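Local atomic coordinates of IroE-like serine hydrolase (Shewanella oneidensis, PDB entry 3GFF), a protein that probably hydrolyses ester bonds, as a serine hydrolase of the esterase D family with an alpha/beta-hydrolase fold. Residues 196-201 with 240-245; 186-191 with 228-233; 164-169 with 253-258; 90-95 with 177-182; 120-125 with 159-164. All coordinates share one frame; numbering follows the deposited sequence.

Contacts 1 and 3 lie side by side, centres about 7 Å apart, at the main sheet: strands 164-168 and 195-201 are neighbours in it, strand 235-241 is outermost, and helix 250-263 packs on one face. Contact 5, across the chain's centre with its own centre about 24 Å from that of contact 1, leads into strand 164-168 through Ala164, which it shares with contact 3. Contacts 4 and 2, centres about 19 Å apart, use the beginning and end of helix 178-189. Along the chain, contact 5 falls between the segments of contact 4, and contacts 1 and 2 interleave. Contacts 1 and 3 build the sheet region beside a likely Ser-His-Asp triad; the others join surrounding helices and loops.

Contact 1 (196-201 with 240-245); sequences QLFMAI and KYYPEE
Tyr242 lies beside the last residues of strand 195-201, and its side chain can be walked atom by atom. CB sits 3.8 Å from Ile201 O. CG stands anti to the carbonyl carbon, beside the backbone N (chi1 -61°). CD1 meets Ile201 O at 3.7 Å and CE1 packs on Ala200 CB at 3.8 Å, while Lys240 CG covers one ring face near the rim. At the far end Tyr242 and Phe198 meet tip to tip, OH 4.1 Å from Phe198 CZ at that ring's edge; the hydroxyl's hydrogen bond goes to Asp257 on helix 250-263. An alanine in place of Tyr242 would probably leave Ala200 CB and Lys240 CG without their aromatic cover and Asp257 without this hydroxyl partner. The backbones form the parallel pairing at the border of the alpha/beta-hydrolase sheet, where strand 235-241 is outermost. Lys240 N donates to Met199 O, Ile201 N to Lys240 O at 2.9 Å, and Tyr242 N to Ile201 O at 2.7 Å. That last oxygen also receives a CA-H contact from Tyr241 CA, at 3.2 Å. On the sheet face turned from Ala200, the Ile201 and Tyr241 side chains cross at about a right angle, Ile201 CG2 4.1 Å from Tyr241 CD1.

Contact 2 (186-191 with 228-233); sequences RVVKGD and TKLAPK
Val187 and Leu230 make the apolar part of this contact, their side chains crossing at about a right angle. Val187 CG1 lies 3.2 Å from Leu230 CD2, tighter than a usual methyl-methyl contact, and the same CD2 touches Val188 CG2 at 3.9 Å. Val187 CG1 stands anti to its backbone N (chi1 163°). Pro232 adds its CB, 3.7 Å from Val187 O and 4.0 Å from Gly190 CA. A CB on Gly190 would point toward this proline, tight against its CB and crowded by Val187 O, so glycine suits the spot, the more so with its positive phi.

The polar part runs through water. One molecule accepts from both Asp191 N, at 3.0 Å, and Lys233 N, at 2.9 Å, bridging backbones that make no direct hydrogen bond. Asp191 OD1 lies 3.7 Å from Lys233 CB, though the charged ends are not in contact. Within its own segment Arg186 NH1 donates to Gly190 O at 2.8 Å, nearly straight at 172° and on a carbonyl lone pair, while Asp158 takes its NE.

Each helix is followed by a residue of positive phi, Gly190 or Ala231: the contact joins two helix-to-strand connections of an alpha/beta-hydrolase fold.

Contact 3 (164-169 with 253-258); sequences AYLALD and IGLYDG
Leu166 and Leu168, two residues apart on strand 164-168, press their CD2 methyls against helix 250-263, which lies on one face of the central sheet of the alpha/beta-hydrolase fold. Strand and helix run roughly antiparallel, at 150°, their axes 8.9 Å apart. The approach is consistent with the glycines Gly254 and Gly258, one helical turn apart and both on the side that meets the strand. Leu166 CD2 lies 3.9 Å from Gly258 CA; a CB there would clash with that methyl, and one on Gly254 would be tight against Leu168 CD2. Between the glycines Leu255 reaches in, its CG anti to the backbone N (chi1 177°), and crosses Leu166 at about a right angle, Leu255 CD1 3.7 Å from Leu166 CD2. Met58 of helix 51-65 touches both Leu168 and Leu255.

A longer side-chain pair is Leu168 CD1 with Leu255 CB, at 4.3 Å, though that CD1 also meets Leu255 N at 3.9 Å. There is no solvent side: all five touching residues are buried. Ile253 and Tyr256 point away from the strand; they pack on the second subunit, and Tyr256 OH is hydrogen-bonded to Glu245 of that subunit. Just past the strand, Asp169 hydrogen-bonds to His247, consistent with the acid of a Ser145-His247-Asp169 triad. At the strand's last residue, Leu168 CD2 rests by the Gly254 carbonyl, 3.8 Å from both C and O.

Contact 4 (90-95 with 177-182); sequences YTPTHT and PHYLTL
Pro92 sits squarely over the ring of Tyr179. Its CG is 3.4 Å from the ring centroid and only 10° off the normal, a CH-pi contact over the face, with Pro92 CB 3.6 Å from Tyr179 CE1. The two side chains cross at about a right angle. Tyr179 CG stands anti to the backbone N (chi1 179°), beside the carbonyl carbon, in the first turn of helix 178-189. Thr93 crosses both Tyr179 and His178 obliquely: its CG2 approaches Tyr179 CD1 at 3.9 Å, meets the edge of the His178 ring near its plane, 4.1 Å from CD2, and touches Leu182 CD2 at 4.2 Å. One methyl thus reaches three residues of the helix start. Thr93 OG1 passes 3.8 Å from Tyr179 CB but hydrogen-bonds to Asp175, and Tyr179 OH to Glu153 of helix 146-156. A leucine in place of Tyr179 would probably deprive Pro92 of its flat aromatic seat and leave Glu153 without this hydroxyl partner. No hydrogen bond joins the two segments themselves, so the loop after helix 86-89 is held here by CH-pi and van der Waals contact, while both hydroxyls are satisfied by acidic residues outside them.

Contact 5 (120-125 with 159-164); sequences FIEKEL and RPLFSA
Glu122 and Leu161 mark the nearest backbone approach, CA to CA 6.7 Å, between helix 114-132 and the irregular loop that leads into strand 164-168. The helix widens here into a pi-type turn: Phe120 O accepts from both Glu124 N and Leu125 N.

Glu122 has the largest share of the contact. Its chain leaves the helix extended beyond CG, and the two carboxylate oxygens take separate tasks. OE1 accepts from Arg159 NH1 at 2.9 Å through its anti lone pair, with an angle of 161° at the hydrogen; it lies in the guanidinium plane, although the two flat groups are tilted 32° apart. This single-oxygen salt bridge is one of two for NH1, the other going to Asp119. OE2 accepts from Leu161 N at 3.1 Å, met nearly along its C-O bond, and rests 3.4 Å from Pro160 CD. Both oxygens are thus held, which would restrict rotation of the carboxylate.

Next to this polar grip, Ile121 CG2 meets two residues of the loop, Leu161 CD2 at 3.5 Å and Phe162 CZ at 3.8 Å; the Ile121 side chain crosses each of theirs at about a right angle. Leu161 CD2 in turn covers the rim of one face of the Phe162 ring.

The contact fastens helix 114-132 to the crossover that carries the chain from helix 146-156 into strand 164-168 of the central sheet.

Contact 1 (196-201 with 240-245)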
# COMPACT_ATOMS: atom_id res chain seq x y z
N GLN A 196 22.62 0.82 6.40
CA GLN A 196 21.72 0.95 5.25
C GLN A 196 20.75 2.11 5.44
O GLN A 196 20.23 2.31 6.51
CB GLN A 196 20.95 -0.36 4.98
CG GLN A 196 21.85 -1.44 4.29
CD GLN A 196 21.16 -2.80 4.15
OE1 GLN A 196 21.21 -3.62 5.05
NE2 GLN A 196 20.57 -3.06 3.00
N LEU A 197 20.57 2.88 4.37
CA LEU A 197 19.68 4.02 4.33
C LEU A 197 18.91 4.00 3.01
O LEU A 197 19.48 3.79 1.94
CB LEU A 197 20.46 5.35 4.41
CG LEU A 197 19.60 6.61 4.19
CD1 LEU A 197 18.59 6.86 5.33
CD2 LEU A 197 20.49 7.81 3.99
N PHE A 198 17.60 4.16 3.11
CA PHE A 198 16.72 4.31 1.94
C PHE A 198 16.04 5.64 2.12
O PHE A 198 15.50 5.91 3.20
CB PHE A 198 15.67 3.19 1.85
CG PHE A 198 14.59 3.43 0.81
CD1 PHE A 198 14.77 3.06 -0.51
CD2 PHE A 198 13.38 4.01 1.19
CE1 PHE A 198 13.79 3.27 -1.46
CE2 PHE A 198 12.39 4.22 0.26
CZ PHE A 198 12.60 3.85 -1.08
N MSE A 199 16.08 6.49 1.10
CA MSE A 199 15.33 7.75 1.13
C MSE A 199 14.19 7.76 0.10
O MSE A 199 14.40 7.43 -1.08
CB MSE A 199 16.24 8.96 0.82
CG MSE A 199 17.24 9.27 1.90
SE MSE A 199 18.46 10.66 1.38
CE MSE A 199 17.17 12.11 1.06
N ALA A 200 12.99 8.13 0.54
CA ALA A 200 11.86 8.33 -0.37
C ALA A 200 11.81 9.84 -0.49
O ALA A 200 11.94 10.53 0.52
CB ALA A 200 10.52 7.80 0.20
N ILE A 201 11.63 10.34 -1.71
CA ILE A 201 11.59 11.77 -1.95
C ILE A 201 10.34 12.09 -2.77
O ILE A 201 10.24 11.67 -3.93
CB ILE A 201 12.87 12.28 -2.70
CG1 ILE A 201 14.13 11.85 -1.97
CG2 ILE A 201 12.82 13.83 -2.86
CD1 ILE A 201 15.48 12.12 -2.72
N LYS A 240 14.63 7.05 -4.00
CA LYS A 240 13.66 7.03 -5.09
C LYS A 240 12.84 8.30 -5.00
O LYS A 240 12.36 8.66 -3.94
CB LYS A 240 12.77 5.78 -5.09
CG LYS A 240 11.74 5.81 -6.25
CD LYS A 240 10.87 4.55 -6.40
CE LYS A 240 11.36 3.58 -7.49
NZ LYS A 240 10.41 2.44 -7.59
N TYR A 241 12.73 9.00 -6.12
CA TYR A 241 11.93 10.22 -6.26
C TYR A 241 10.55 9.84 -6.82
O TYR A 241 10.45 9.09 -7.79
CB TYR A 241 12.65 11.25 -7.17
CG TYR A 241 11.77 12.45 -7.56
CD1 TYR A 241 11.26 13.30 -6.57
CD2 TYR A 241 11.48 12.72 -8.89
CE1 TYR A 241 10.48 14.38 -6.89
CE2 TYR A 241 10.68 13.82 -9.24
CZ TYR A 241 10.19 14.65 -8.21
OH TYR A 241 9.41 15.73 -8.50
N TYR A 242 9.51 10.41 -6.22
CA TYR A 242 8.11 10.16 -6.58
C TYR A 242 7.42 11.46 -7.02
O TYR A 242 6.82 12.17 -6.20
CB TYR A 242 7.38 9.59 -5.36
CG TYR A 242 7.92 8.26 -4.82
CD1 TYR A 242 8.90 8.22 -3.85
CD2 TYR A 242 7.39 7.05 -5.27
CE1 TYR A 242 9.38 7.01 -3.36
CE2 TYR A 242 7.84 5.86 -4.81
CZ TYR A 242 8.82 5.84 -3.83
OH TYR A 242 9.28 4.63 -3.39
N PRO A 243 7.47 11.77 -8.31
CA PRO A 243 6.87 13.05 -8.74
C PRO A 243 5.35 13.14 -8.55
O PRO A 243 4.82 14.24 -8.45
CB PRO A 243 7.21 13.10 -10.25
CG PRO A 243 7.35 11.67 -10.65
CD PRO A 243 7.97 10.98 -9.45
N GLU A 244 4.67 11.98 -8.46
CA GLU A 244 3.21 11.97 -8.31
C GLU A 244 2.80 11.76 -6.88
O GLU A 244 1.70 11.36 -6.63
CB GLU A 244 2.59 10.91 -9.22
CG GLU A 244 3.07 10.98 -10.69
CD GLU A 244 2.85 12.33 -11.33
OE1 GLU A 244 1.85 12.99 -11.00
OE2 GLU A 244 3.69 12.74 -12.19
N GLU A 245 3.70 11.97 -5.94
CA GLU A 245 3.36 11.87 -4.55
C GLU A 245 3.58 13.20 -3.82
O GLU A 245 4.35 14.09 -4.25
CB GLU A 245 4.19 10.76 -3.86
CG GLU A 245 3.99 9.32 -4.42
CD GLU A 245 2.63 8.72 -4.16
OE1 GLU A 245 1.98 9.05 -3.14
OE2 GLU A 245 2.21 7.89 -4.97

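Contact 2 (186-191 with 228-233)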
# COMPACT_ATOMS: atom_id res chain seq x y z
N ARG A 186 28.87 14.35 8.57
CA ARG A 186 28.91 12.94 8.91
C ARG A 186 29.15 12.06 7.68
O ARG A 186 29.90 11.09 7.77
CB ARG A 186 27.62 12.52 9.61
CG ARG A 186 27.60 11.05 10.01
CD ARG A 186 28.60 10.73 11.05
NE ARG A 186 28.75 9.28 11.30
CZ ARG A 186 29.60 8.49 10.66
NH1 ARG A 186 30.36 8.99 9.71
NH2 ARG A 186 29.71 7.19 10.97
N VAL A 187 28.49 12.38 6.57
CA VAL A 187 28.62 11.70 5.26
C VAL A 187 30.09 11.72 4.76
O VAL A 187 30.68 10.66 4.50
CB VAL A 187 27.63 12.34 4.23
CG1 VAL A 187 27.97 11.99 2.78
CG2 VAL A 187 26.22 11.96 4.55
N VAL A 188 30.68 12.90 4.67
CA VAL A 188 32.10 13.06 4.30
C VAL A 188 33.05 12.23 5.18
O VAL A 188 34.01 11.61 4.69
CB VAL A 188 32.55 14.54 4.38
CG1 VAL A 188 34.12 14.67 4.33
CG2 VAL A 188 31.90 15.35 3.27
N LYS A 189 32.78 12.23 6.49
CA LYS A 189 33.54 11.46 7.47
C LYS A 189 33.31 9.95 7.20
O LYS A 189 34.17 9.15 7.45
CB LYS A 189 33.11 11.87 8.88
CG LYS A 189 33.67 11.06 10.02
CD LYS A 189 33.28 11.72 11.35
CE LYS A 189 34.06 11.14 12.53
NZ LYS A 189 34.31 12.20 13.58
N GLY A 190 32.12 9.60 6.72
CA GLY A 190 31.82 8.23 6.29
C GLY A 190 32.21 7.09 7.20
O GLY A 190 32.01 7.17 8.40
N ASP A 191 32.79 6.04 6.61
CA ASP A 191 33.15 4.81 7.32
C ASP A 191 32.05 4.34 8.22
O ASP A 191 32.25 4.09 9.40
CB ASP A 191 34.49 4.96 8.08
CG ASP A 191 35.65 5.16 7.16
OD1 ASP A 191 35.53 4.72 6.01
OD2 ASP A 191 36.68 5.74 7.59
N THR A 228 25.09 9.81 -3.08
CA THR A 228 25.39 8.97 -4.23
C THR A 228 26.79 9.25 -4.76
O THR A 228 27.58 8.33 -4.95
CB THR A 228 24.35 9.20 -5.39
OG1 THR A 228 23.04 8.86 -4.92
CG2 THR A 228 24.71 8.36 -6.63
N LYS A 229 27.08 10.54 -4.97
CA LYS A 229 28.36 10.98 -5.48
C LYS A 229 29.50 10.65 -4.51
O LYS A 229 30.54 10.12 -4.93
CB LYS A 229 28.34 12.49 -5.77
CG LYS A 229 29.43 12.90 -6.76
CD LYS A 229 29.83 14.37 -6.71
CE LYS A 229 30.72 14.66 -5.49
NZ LYS A 229 31.22 16.06 -5.49
N LEU A 230 29.31 10.99 -3.22
CA LEU A 230 30.30 10.74 -2.15
C LEU A 230 30.50 9.26 -1.85
O LEU A 230 31.62 8.86 -1.51
CB LEU A 230 29.97 11.47 -0.85
CG LEU A 230 30.52 12.88 -0.67
CD1 LEU A 230 30.38 13.82 -1.91
CD2 LEU A 230 29.84 13.45 0.57
N ALA A 231 29.43 8.47 -1.97
CA ALA A 231 29.49 7.02 -1.76
C ALA A 231 30.28 6.63 -0.51
O ALA A 231 31.24 5.88 -0.61
CB ALA A 231 30.13 6.35 -3.00
N PRO A 232 29.87 7.11 0.69
CA PRO A 232 30.63 6.78 1.89
C PRO A 232 30.80 5.29 2.05
O PRO A 232 29.90 4.52 1.72
CB PRO A 232 29.76 7.36 3.03
CG PRO A 232 28.45 7.61 2.45
CD PRO A 232 28.67 7.92 1.01
N LYS A 233 31.96 4.87 2.53
CA LYS A 233 32.24 3.46 2.81
C LYS A 233 31.34 2.95 3.94
O LYS A 233 30.98 3.71 4.84
CB LYS A 233 33.74 3.24 3.16
CG LYS A 233 34.78 3.58 2.04
CD LYS A 233 34.44 2.85 0.74
CE LYS A 233 35.61 2.64 -0.20
NZ LYS A 233 36.39 1.32 0.04
O HOH W 1 33.70 6.76 3.82

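Contact 3 (164-169 with 253-258)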
# COMPACT_ATOMS: atom_id res chain seq x y z
N ALA A 164 19.43 -0.54 9.73
CA ALA A 164 18.75 -0.03 8.53
C ALA A 164 17.79 1.06 8.88
O ALA A 164 17.05 0.97 9.89
CB ALA A 164 17.95 -1.18 7.79
N TYR A 165 17.72 2.04 7.99
CA TYR A 165 16.83 3.17 8.15
C TYR A 165 16.05 3.47 6.87
O TYR A 165 16.59 3.41 5.75
CB TYR A 165 17.64 4.42 8.51
CG TYR A 165 18.48 4.33 9.77
CD1 TYR A 165 17.93 4.62 10.99
CD2 TYR A 165 19.82 3.97 9.73
CE1 TYR A 165 18.67 4.53 12.15
CE2 TYR A 165 20.59 3.91 10.91
CZ TYR A 165 19.98 4.20 12.11
OH TYR A 165 20.63 4.16 13.32
N LEU A 166 14.80 3.82 7.08
CA LEU A 166 13.90 4.25 6.05
C LEU A 166 13.56 5.67 6.41
O LEU A 166 12.91 5.90 7.44
CB LEU A 166 12.63 3.39 5.94
CG LEU A 166 12.75 2.24 4.93
CD1 LEU A 166 13.68 1.17 5.43
CD2 LEU A 166 11.36 1.68 4.56
N ALA A 167 14.01 6.62 5.57
CA ALA A 167 13.76 8.06 5.77
C ALA A 167 12.80 8.52 4.66
O ALA A 167 13.19 8.65 3.53
CB ALA A 167 15.06 8.84 5.75
N LEU A 168 11.54 8.70 5.02
CA LEU A 168 10.47 8.99 4.06
C LEU A 168 10.09 10.49 4.06
O LEU A 168 9.40 10.99 4.93
CB LEU A 168 9.25 8.10 4.37
CG LEU A 168 9.57 6.59 4.57
CD1 LEU A 168 8.31 5.74 4.95
CD2 LEU A 168 10.30 6.05 3.33
N ASP A 169 10.59 11.16 3.04
CA ASP A 169 10.42 12.59 2.80
C ASP A 169 10.84 13.38 4.01
O ASP A 169 10.10 14.18 4.54
CB ASP A 169 9.01 12.92 2.38
CG ASP A 169 8.97 14.01 1.35
OD1 ASP A 169 9.89 14.03 0.50
OD2 ASP A 169 8.03 14.82 1.37
N ILE A 253 3.84 4.34 -0.13
CA ILE A 253 4.60 3.80 -1.27
C ILE A 253 6.10 3.83 -0.96
O ILE A 253 6.87 3.03 -1.52
CB ILE A 253 4.27 4.52 -2.67
CG1 ILE A 253 4.64 3.64 -3.87
CG2 ILE A 253 4.92 5.90 -2.79
CD1 ILE A 253 3.93 2.21 -3.91
N GLY A 254 6.51 4.77 -0.11
CA GLY A 254 7.91 4.91 0.34
C GLY A 254 8.34 3.70 1.16
O GLY A 254 9.43 3.17 0.97
N LEU A 255 7.48 3.26 2.08
CA LEU A 255 7.72 2.04 2.86
C LEU A 255 7.59 0.83 1.91
O LEU A 255 8.39 -0.09 1.93
CB LEU A 255 6.70 1.91 4.00
CG LEU A 255 6.74 0.64 4.89
CD1 LEU A 255 8.01 0.55 5.78
CD2 LEU A 255 5.45 0.54 5.79
N TYR A 256 6.57 0.83 1.06
CA TYR A 256 6.40 -0.25 0.13
C TYR A 256 7.72 -0.54 -0.61
O TYR A 256 8.24 -1.66 -0.58
CB TYR A 256 5.28 0.06 -0.84
CG TYR A 256 4.92 -1.10 -1.75
CD1 TYR A 256 5.62 -1.34 -2.94
CD2 TYR A 256 3.87 -1.96 -1.42
CE1 TYR A 256 5.27 -2.42 -3.78
CE2 TYR A 256 3.55 -3.03 -2.22
CZ TYR A 256 4.25 -3.28 -3.40
OH TYR A 256 3.87 -4.35 -4.20
N ASP A 257 8.30 0.48 -1.22
CA ASP A 257 9.49 0.27 -2.02
C ASP A 257 10.73 0.14 -1.19
O ASP A 257 11.68 -0.57 -1.60
CB ASP A 257 9.68 1.42 -2.98
CG ASP A 257 8.67 1.44 -4.05
OD1 ASP A 257 8.18 0.35 -4.48
OD2 ASP A 257 8.42 2.59 -4.51
N GLY A 258 10.73 0.84 -0.05
CA GLY A 258 11.88 0.81 0.84
C GLY A 258 12.10 -0.54 1.47
O GLY A 258 13.20 -1.04 1.47

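Contact 4 (90-95 with 177-182)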
# COMPACT_ATOMS: atom_id res chain seq x y z
N TYR A 90 11.40 14.65 17.92
CA TYR A 90 11.76 14.36 16.54
C TYR A 90 12.74 15.35 15.94
O TYR A 90 13.12 15.18 14.79
CB TYR A 90 10.49 14.22 15.68
CG TYR A 90 9.75 12.91 15.83
CD1 TYR A 90 9.91 12.12 16.96
CD2 TYR A 90 8.83 12.50 14.88
CE1 TYR A 90 9.23 10.94 17.11
CE2 TYR A 90 8.11 11.30 15.04
CZ TYR A 90 8.31 10.54 16.16
OH TYR A 90 7.61 9.35 16.37
N THR A 91 13.15 16.36 16.72
CA THR A 91 14.09 17.39 16.27
C THR A 91 15.46 17.22 16.92
O THR A 91 15.57 17.11 18.12
CB THR A 91 13.51 18.82 16.47
OG1 THR A 91 13.15 19.04 17.83
CG2 THR A 91 12.26 19.01 15.56
N PRO A 92 16.51 17.13 16.09
CA PRO A 92 17.86 16.92 16.60
C PRO A 92 18.53 18.17 17.14
O PRO A 92 19.43 18.07 18.00
CB PRO A 92 18.60 16.37 15.39
CG PRO A 92 17.86 16.95 14.19
CD PRO A 92 16.46 17.17 14.62
N THR A 93 18.12 19.34 16.62
CA THR A 93 18.63 20.61 17.06
C THR A 93 17.48 21.53 17.46
O THR A 93 16.33 21.34 17.05
CB THR A 93 19.52 21.27 15.96
OG1 THR A 93 18.79 21.40 14.72
CG2 THR A 93 20.76 20.41 15.70
N HIS A 94 17.82 22.51 18.28
CA HIS A 94 16.91 23.50 18.79
C HIS A 94 16.94 24.79 17.95
O HIS A 94 17.99 25.33 17.68
CB HIS A 94 17.28 23.85 20.23
CG HIS A 94 16.45 24.96 20.82
ND1 HIS A 94 15.11 24.80 21.13
CD2 HIS A 94 16.76 26.25 21.12
CE1 HIS A 94 14.64 25.94 21.60
NE2 HIS A 94 15.61 26.85 21.58
N THR A 95 15.76 25.26 17.58
CA THR A 95 15.56 26.55 16.93
C THR A 95 14.10 26.94 17.16
O THR A 95 13.24 26.07 17.31
CB THR A 95 15.86 26.57 15.40
OG1 THR A 95 15.72 27.90 14.88
CG2 THR A 95 14.90 25.66 14.65
N PRO A 177 20.23 26.15 7.29
CA PRO A 177 21.19 25.12 6.85
C PRO A 177 21.97 24.36 7.94
O PRO A 177 22.68 23.41 7.62
CB PRO A 177 22.18 25.94 6.01
CG PRO A 177 22.21 27.26 6.66
CD PRO A 177 20.82 27.50 7.22
N HIS A 178 21.87 24.81 9.19
CA HIS A 178 22.61 24.26 10.30
C HIS A 178 22.54 22.74 10.49
O HIS A 178 23.61 22.10 10.54
CB HIS A 178 22.19 24.94 11.61
CG HIS A 178 22.89 24.41 12.83
ND1 HIS A 178 24.18 24.78 13.18
CD2 HIS A 178 22.46 23.57 13.81
CE1 HIS A 178 24.52 24.16 14.30
NE2 HIS A 178 23.50 23.42 14.70
N TYR A 179 21.35 22.16 10.64
CA TYR A 179 21.32 20.72 10.87
C TYR A 179 21.84 19.95 9.67
O TYR A 179 22.63 19.02 9.80
CB TYR A 179 19.94 20.19 11.35
CG TYR A 179 19.99 18.69 11.54
CD1 TYR A 179 20.84 18.14 12.49
CD2 TYR A 179 19.26 17.82 10.71
CE1 TYR A 179 20.95 16.80 12.64
CE2 TYR A 179 19.35 16.45 10.87
CZ TYR A 179 20.20 15.96 11.83
OH TYR A 179 20.33 14.61 12.02
N LEU A 180 21.41 20.34 8.49
CA LEU A 180 21.80 19.68 7.27
C LEU A 180 23.33 19.65 7.12
O LEU A 180 23.86 18.66 6.65
CB LEU A 180 21.14 20.41 6.09
CG LEU A 180 21.45 19.92 4.68
CD1 LEU A 180 21.02 18.45 4.51
CD2 LEU A 180 20.76 20.83 3.67
N THR A 181 24.03 20.72 7.50
CA THR A 181 25.49 20.77 7.44
C THR A 181 26.08 19.72 8.35
O THR A 181 27.06 19.08 8.00
CB THR A 181 26.06 22.16 7.86
OG1 THR A 181 25.61 23.15 6.95
CG2 THR A 181 27.56 22.15 7.87
N LEU A 182 25.50 19.56 9.55
CA LEU A 182 25.96 18.51 10.49
C LEU A 182 25.85 17.13 9.87
O LEU A 182 26.73 16.30 10.04
CB LEU A 182 25.16 18.54 11.79
CG LEU A 182 25.63 19.53 12.85
CD1 LEU A 182 26.19 20.80 12.24
CD2 LEU A 182 24.50 19.78 13.83

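Contact 5 (120-125 with 159-164)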
# COMPACT_ATOMS: atom_id res chain seq x y z
N PHE A 120 15.86 6.98 24.80
CA PHE A 120 14.65 6.28 25.27
C PHE A 120 14.45 4.93 24.56
O PHE A 120 14.12 3.93 25.18
CB PHE A 120 13.40 7.17 25.13
CG PHE A 120 12.11 6.38 24.88
CD1 PHE A 120 11.52 5.61 25.89
CD2 PHE A 120 11.47 6.43 23.62
CE1 PHE A 120 10.33 4.89 25.65
CE2 PHE A 120 10.29 5.67 23.37
CZ PHE A 120 9.73 4.90 24.40
N ILE A 121 14.65 4.92 23.25
CA ILE A 121 14.51 3.71 22.46
C ILE A 121 15.58 2.68 22.85
O ILE A 121 15.26 1.54 23.14
CB ILE A 121 14.54 4.00 20.93
CG1 ILE A 121 13.31 4.83 20.52
CG2 ILE A 121 14.65 2.67 20.10
CD1 ILE A 121 13.35 5.33 19.09
N GLU A 122 16.84 3.11 22.91
CA GLU A 122 17.92 2.18 23.20
C GLU A 122 18.05 1.73 24.62
O GLU A 122 18.45 0.59 24.87
CB GLU A 122 19.28 2.76 22.75
CG GLU A 122 19.35 2.91 21.25
CD GLU A 122 20.74 3.16 20.73
OE1 GLU A 122 21.25 4.29 20.81
OE2 GLU A 122 21.31 2.22 20.18
N LYS A 123 17.75 2.64 25.55
CA LYS A 123 17.97 2.37 26.95
C LYS A 123 16.73 1.80 27.64
O LYS A 123 16.87 1.07 28.59
CB LYS A 123 18.50 3.61 27.67
CG LYS A 123 19.82 4.14 27.11
CD LYS A 123 21.00 3.22 27.41
CE LYS A 123 22.37 3.90 27.07
NZ LYS A 123 23.56 3.03 27.39
N GLU A 124 15.54 2.10 27.12
CA GLU A 124 14.30 1.63 27.72
C GLU A 124 13.41 0.80 26.81
O GLU A 124 13.18 -0.38 27.08
CB GLU A 124 13.54 2.82 28.27
CG GLU A 124 14.31 3.62 29.30
CD GLU A 124 13.63 4.91 29.72
OE1 GLU A 124 12.95 5.55 28.90
OE2 GLU A 124 13.80 5.31 30.87
N LEU A 125 12.95 1.38 25.70
CA LEU A 125 12.02 0.64 24.84
C LEU A 125 12.60 -0.68 24.22
O LEU A 125 12.04 -1.76 24.44
CB LEU A 125 11.41 1.55 23.77
CG LEU A 125 10.29 0.93 22.90
CD1 LEU A 125 9.06 0.53 23.70
CD2 LEU A 125 9.89 1.87 21.75
N ARG A 159 24.18 5.28 16.36
CA ARG A 159 23.44 4.48 17.34
C ARG A 159 23.56 3.03 16.92
O ARG A 159 23.25 2.69 15.78
CB ARG A 159 21.95 4.87 17.43
CG ARG A 159 21.72 6.33 17.75
CD ARG A 159 22.62 6.81 18.90
NE ARG A 159 22.15 8.08 19.44
CZ ARG A 159 21.33 8.22 20.50
NH1 ARG A 159 20.86 7.16 21.14
NH2 ARG A 159 21.00 9.43 20.92
N PRO A 160 24.06 2.17 17.84
CA PRO A 160 24.31 0.75 17.53
C PRO A 160 23.11 -0.19 17.36
O PRO A 160 23.26 -1.24 16.75
CB PRO A 160 25.25 0.31 18.67
CG PRO A 160 24.94 1.21 19.78
CD PRO A 160 24.52 2.52 19.20
N LEU A 161 21.94 0.19 17.88
CA LEU A 161 20.73 -0.62 17.83
C LEU A 161 20.23 -0.94 16.40
O LEU A 161 19.81 -2.08 16.13
CB LEU A 161 19.59 0.12 18.54
CG LEU A 161 18.20 -0.54 18.57
CD1 LEU A 161 18.26 -1.88 19.35
CD2 LEU A 161 17.11 0.36 19.17
N PHE A 162 20.24 0.07 15.53
CA PHE A 162 19.64 -0.06 14.21
C PHE A 162 20.67 -0.32 13.10
O PHE A 162 21.70 0.31 13.08
CB PHE A 162 18.88 1.23 13.81
CG PHE A 162 17.79 1.64 14.75
CD1 PHE A 162 16.60 0.94 14.80
CD2 PHE A 162 17.92 2.77 15.55
CE1 PHE A 162 15.56 1.34 15.66
CE2 PHE A 162 16.88 3.17 16.42
CZ PHE A 162 15.71 2.45 16.46
N SER A 163 20.37 -1.24 12.18
CA SER A 163 21.24 -1.50 11.01
C SER A 163 20.70 -0.86 9.73
O SER A 163 21.45 -0.68 8.76
CB SER A 163 21.45 -3.00 10.78
OG SER A 163 20.20 -3.68 10.74
N ALA A 164 19.43 -0.54 9.73
CA ALA A 164 18.75 -0.03 8.53
C ALA A 164 17.79 1.06 8.88
O ALA A 164 17.05 0.97 9.89
CB ALA A 164 17.95 -1.18 7.79